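Cytoplasmic export protein 1 (PDB 3VWA) binds tRNA as a cytoplasmic component of the nuclear tRNA export machinery and may hand aminoacylated tRNAs on to translation at the nuclear pore. Local coordinates at residues Gln10-Thr18 with Cys28-Asp36. Numbering follows the deposited sequence.
Sequences QFPYTIEET and CFDGTRKAD
The Y13 ring has T32 O at its edge, near its plane, and P12 CB on one face, offset toward the rim; R33 CG meets it obliquely, 3.5 Å from Y13 CE1, the long aliphatic part of the arginine lying along the ring. At the edge of the F29 ring lie T18 N, in plane, and E17 O, near it, while E16 O approaches obliquely, 3.0 Å from F29 CD1. Strands 13-15 and 26-33 pair antiparallel here, in the N-terminal lobe of the kinase-like domain, ahead of the helical HEAT repeats. I15 CG2 also meets the F29 ring obliquely, 3.7 Å from CG, and touches F29 CB at 3.5 Å; a chi1 of -56° sets CG1 opposite the carbonyl carbon and places CG2 there. Replacing F29 by alanine is likely to strip I15 CG2 of its aromatic partner and open a gap beside E16 O and T18. Y13 and I15 share the face turned to strands 39-45 and 85-89, which suits apolar bulk, and Y13 OH hydrogen-bonds to E75 OE2. Opposite I15, glycine fits at G31 because a CB would collide with T14 O. On the other face T14 and T32, beta-branched residues suited to strands, share an OG1-OG1 hydrogen bond of 3.1 Å, either being the possible donor, and T14 CG2 packs tightly on K34 CG. Backbone bonds link T14 and T32 in both directions; K34 N to P12 O and E16 N to D30 O extend the ladder. The carboxylates of E16 and D30 run side by side, planes nearly parallel (14°), E16 OE1 4.1 Å from D30 OD2; they probably repel mildly, and R90 offers D30 a weak, long ion pair. One water accepts from D30 N at 2.7 Å and donates to T18 O at 3.0 Å.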
loop_
_atom_site.group_PDB
_atom_site.type_symbol
_atom_site.label_atom_id
_atom_site.label_comp_id
_atom_site.label_asym_id
_atom_site.label_seq_id
_atom_site.Cartn_x
_atom_site.Cartn_y
_atom_site.Cartn_z
ATOM N N GLN A 10 -17.816 16.779 -28.385
ATOM C CA GLN A 10 -16.836 15.833 -28.961
ATOM C C GLN A 10 -15.461 15.766 -28.242
ATOM O O GLN A 10 -14.441 15.430 -28.894
ATOM C CB GLN A 10 -16.592 16.195 -30.427
ATOM C CG GLN A 10 -16.766 15.060 -31.401
ATOM C CD GLN A 10 -18.034 15.229 -32.193
ATOM O OE1 GLN A 10 -18.002 15.603 -33.368
ATOM N NE2 GLN A 10 -19.167 14.988 -31.544
ATOM N N PHE A 11 -15.440 16.088 -26.938
ATOM C CA PHE A 11 -14.208 16.225 -26.162
ATOM C C PHE A 11 -13.645 14.854 -25.722
ATOM O O PHE A 11 -14.332 14.045 -25.134
ATOM C CB PHE A 11 -14.411 17.168 -24.969
ATOM C CG PHE A 11 -13.113 17.631 -24.294
ATOM C CD1 PHE A 11 -12.929 17.468 -22.919
ATOM C CD2 PHE A 11 -12.099 18.278 -25.020
ATOM C CE1 PHE A 11 -11.770 17.911 -22.289
ATOM C CE2 PHE A 11 -10.926 18.719 -24.400
ATOM C CZ PHE A 11 -10.768 18.521 -23.026
ATOM N N PRO A 12 -12.371 14.599 -26.012
ATOM C CA PRO A 12 -11.774 13.275 -25.724
ATOM C C PRO A 12 -11.607 12.905 -24.215
ATOM O O PRO A 12 -11.175 11.801 -23.915
ATOM C CB PRO A 12 -10.400 13.346 -26.402
ATOM C CG PRO A 12 -10.368 14.612 -27.194
ATOM C CD PRO A 12 -11.439 15.528 -26.664
ATOM N N TYR A 13 -11.955 13.791 -23.287
ATOM C CA TYR A 13 -11.693 13.520 -21.891
ATOM C C TYR A 13 -12.898 13.877 -21.072
ATOM O O TYR A 13 -13.682 14.765 -21.455
ATOM C CB TYR A 13 -10.468 14.321 -21.427
ATOM C CG TYR A 13 -9.257 14.117 -22.344
ATOM C CD1 TYR A 13 -8.398 13.049 -22.167
ATOM C CD2 TYR A 13 -8.997 14.988 -23.397
ATOM C CE1 TYR A 13 -7.298 12.860 -23.008
ATOM C CE2 TYR A 13 -7.910 14.816 -24.228
ATOM C CZ TYR A 13 -7.067 13.751 -24.044
ATOM O OH TYR A 13 -5.985 13.570 -24.876
ATOM N N THR A 14 -13.089 13.184 -19.966
ATOM C CA THR A 14 -14.070 13.680 -19.007
ATOM C C THR A 14 -13.326 14.469 -17.931
ATOM O O THR A 14 -12.178 14.173 -17.633
ATOM C CB THR A 14 -14.834 12.540 -18.348
ATOM O OG1 THR A 14 -13.890 11.721 -17.660
ATOM C CG2 THR A 14 -15.573 11.705 -19.408
ATOM N N ILE A 15 -13.970 15.451 -17.342
ATOM C CA ILE A 15 -13.308 16.298 -16.364
ATOM C C ILE A 15 -14.160 16.323 -15.130
ATOM O O ILE A 15 -15.391 16.551 -15.186
ATOM C CB ILE A 15 -13.128 17.753 -16.870
ATOM C CG1 ILE A 15 -12.371 17.784 -18.190
ATOM C CG2 ILE A 15 -12.423 18.643 -15.832
ATOM C CD1 ILE A 15 -12.527 19.113 -18.912
ATOM N N GLU A 16 -13.520 16.104 -13.996
ATOM C CA GLU A 16 -14.275 16.205 -12.756
ATOM C C GLU A 16 -14.657 17.652 -12.490
ATOM O O GLU A 16 -14.046 18.588 -13.037
ATOM C CB GLU A 16 -13.513 15.597 -11.597
ATOM C CG GLU A 16 -13.534 14.079 -11.594
ATOM C CD GLU A 16 -13.470 13.564 -10.183
ATOM O OE1 GLU A 16 -12.339 13.521 -9.647
ATOM O OE2 GLU A 16 -14.549 13.255 -9.615
ATOM N N GLU A 17 -15.679 17.813 -11.658
ATOM C CA GLU A 17 -16.388 19.073 -11.512
ATOM C C GLU A 17 -15.644 20.122 -10.690
ATOM O O GLU A 17 -15.784 21.315 -10.961
ATOM C CB GLU A 17 -17.781 18.813 -10.907
ATOM C CG GLU A 17 -18.752 19.971 -11.054
ATOM C CD GLU A 17 -20.154 19.518 -11.462
ATOM O OE1 GLU A 17 -21.129 20.037 -10.864
ATOM O OE2 GLU A 17 -20.290 18.653 -12.373
ATOM N N THR A 18 -14.887 19.693 -9.679
ATOM C CA THR A 18 -14.163 20.624 -8.790
ATOM C C THR A 18 -12.636 20.478 -8.920
ATOM O O THR A 18 -12.120 19.376 -8.762
ATOM C CB THR A 18 -14.574 20.417 -7.315
ATOM O OG1 THR A 18 -15.994 20.586 -7.188
ATOM C CG2 THR A 18 -13.863 21.419 -6.393
ATOM N N CYS A 28 -6.618 23.015 -11.843
ATOM C CA CYS A 28 -6.104 21.687 -12.102
ATOM C C CYS A 28 -7.144 20.656 -11.667
ATOM O O CYS A 28 -7.536 20.615 -10.495
ATOM C CB CYS A 28 -4.762 21.509 -11.403
ATOM S SG CYS A 28 -4.168 19.814 -11.273
ATOM N N PHE A 29 -7.590 19.854 -12.641
ATOM C CA PHE A 29 -8.698 18.911 -12.462
ATOM C C PHE A 29 -8.213 17.494 -12.725
ATOM O O PHE A 29 -7.442 17.293 -13.676
ATOM C CB PHE A 29 -9.846 19.197 -13.478
ATOM C CG PHE A 29 -10.648 20.458 -13.209
ATOM C CD1 PHE A 29 -11.730 20.429 -12.338
ATOM C CD2 PHE A 29 -10.359 21.654 -13.866
ATOM C CE1 PHE A 29 -12.500 21.560 -12.094
ATOM C CE2 PHE A 29 -11.131 22.795 -13.617
ATOM C CZ PHE A 29 -12.203 22.750 -12.719
ATOM N N ASP A 30 -8.672 16.510 -11.932
ATOM C CA ASP A 30 -8.558 15.094 -12.381
ATOM C C ASP A 30 -9.541 14.849 -13.524
ATOM O O ASP A 30 -10.615 15.431 -13.555
ATOM C CB ASP A 30 -8.887 14.068 -11.281
ATOM C CG ASP A 30 -7.897 14.100 -10.108
ATOM O OD1 ASP A 30 -6.752 14.559 -10.278
ATOM O OD2 ASP A 30 -8.279 13.657 -9.003
ATOM N N GLY A 31 -9.163 13.951 -14.429
ATOM C CA GLY A 31 -9.996 13.542 -15.507
ATOM C C GLY A 31 -9.634 12.131 -15.896
ATOM O O GLY A 31 -8.770 11.497 -15.261
ATOM N N THR A 32 -10.287 11.645 -16.953
ATOM C CA THR A 32 -10.022 10.330 -17.486
ATOM C C THR A 32 -10.166 10.505 -18.984
ATOM O O THR A 32 -11.024 11.280 -19.449
ATOM C CB THR A 32 -11.051 9.254 -17.026
ATOM O OG1 THR A 32 -12.133 9.211 -17.957
ATOM C CG2 THR A 32 -11.631 9.503 -15.622
ATOM N N ARG A 33 -9.313 9.817 -19.725
ATOM C CA ARG A 33 -9.386 9.760 -21.181
ATOM C C ARG A 33 -10.550 8.828 -21.534
ATOM O O ARG A 33 -10.639 7.699 -21.003
ATOM C CB ARG A 33 -8.060 9.250 -21.769
ATOM C CG ARG A 33 -7.930 9.462 -23.278
ATOM C CD ARG A 33 -6.987 8.443 -23.895
ATOM N NE ARG A 33 -5.665 8.947 -24.213
ATOM C CZ ARG A 33 -4.526 8.246 -24.124
ATOM N NH1 ARG A 33 -3.390 8.816 -24.465
ATOM N NH2 ARG A 33 -4.505 7.012 -23.680
ATOM N N LYS A 34 -11.472 9.304 -22.378
ATOM C CA LYS A 34 -12.747 8.572 -22.600
ATOM C C LYS A 34 -12.622 7.198 -23.241
ATOM O O LYS A 34 -13.013 6.190 -22.639
ATOM C CB LYS A 34 -13.791 9.429 -23.325
ATOM C CG LYS A 34 -14.754 10.036 -22.330
ATOM C CD LYS A 34 -15.983 10.619 -23.014
ATOM C CE LYS A 34 -15.570 11.742 -23.946
ATOM N NZ LYS A 34 -16.476 12.920 -23.805
ATOM N N ALA A 35 -12.024 7.167 -24.426
ATOM C CA ALA A 35 -11.896 5.944 -25.220
ATOM C C ALA A 35 -11.233 4.861 -24.388
ATOM O O ALA A 35 -11.718 3.744 -24.289
ATOM C CB ALA A 35 -11.085 6.246 -26.465
ATOM N N ASP A 36 -10.175 5.285 -23.706
ATOM C CA ASP A 36 -9.291 4.500 -22.844
ATOM C C ASP A 36 -9.693 4.236 -21.382
ATOM O O ASP A 36 -9.286 3.245 -20.783
ATOM C CB ASP A 36 -7.984 5.300 -22.760
ATOM C CG ASP A 36 -6.792 4.436 -22.939
ATOM O OD1 ASP A 36 -5.674 4.950 -22.976
ATOM O OD2 ASP A 36 -7.001 3.219 -23.063
HETATM O O HOH W 1 -10.260 17.336 -9.973
#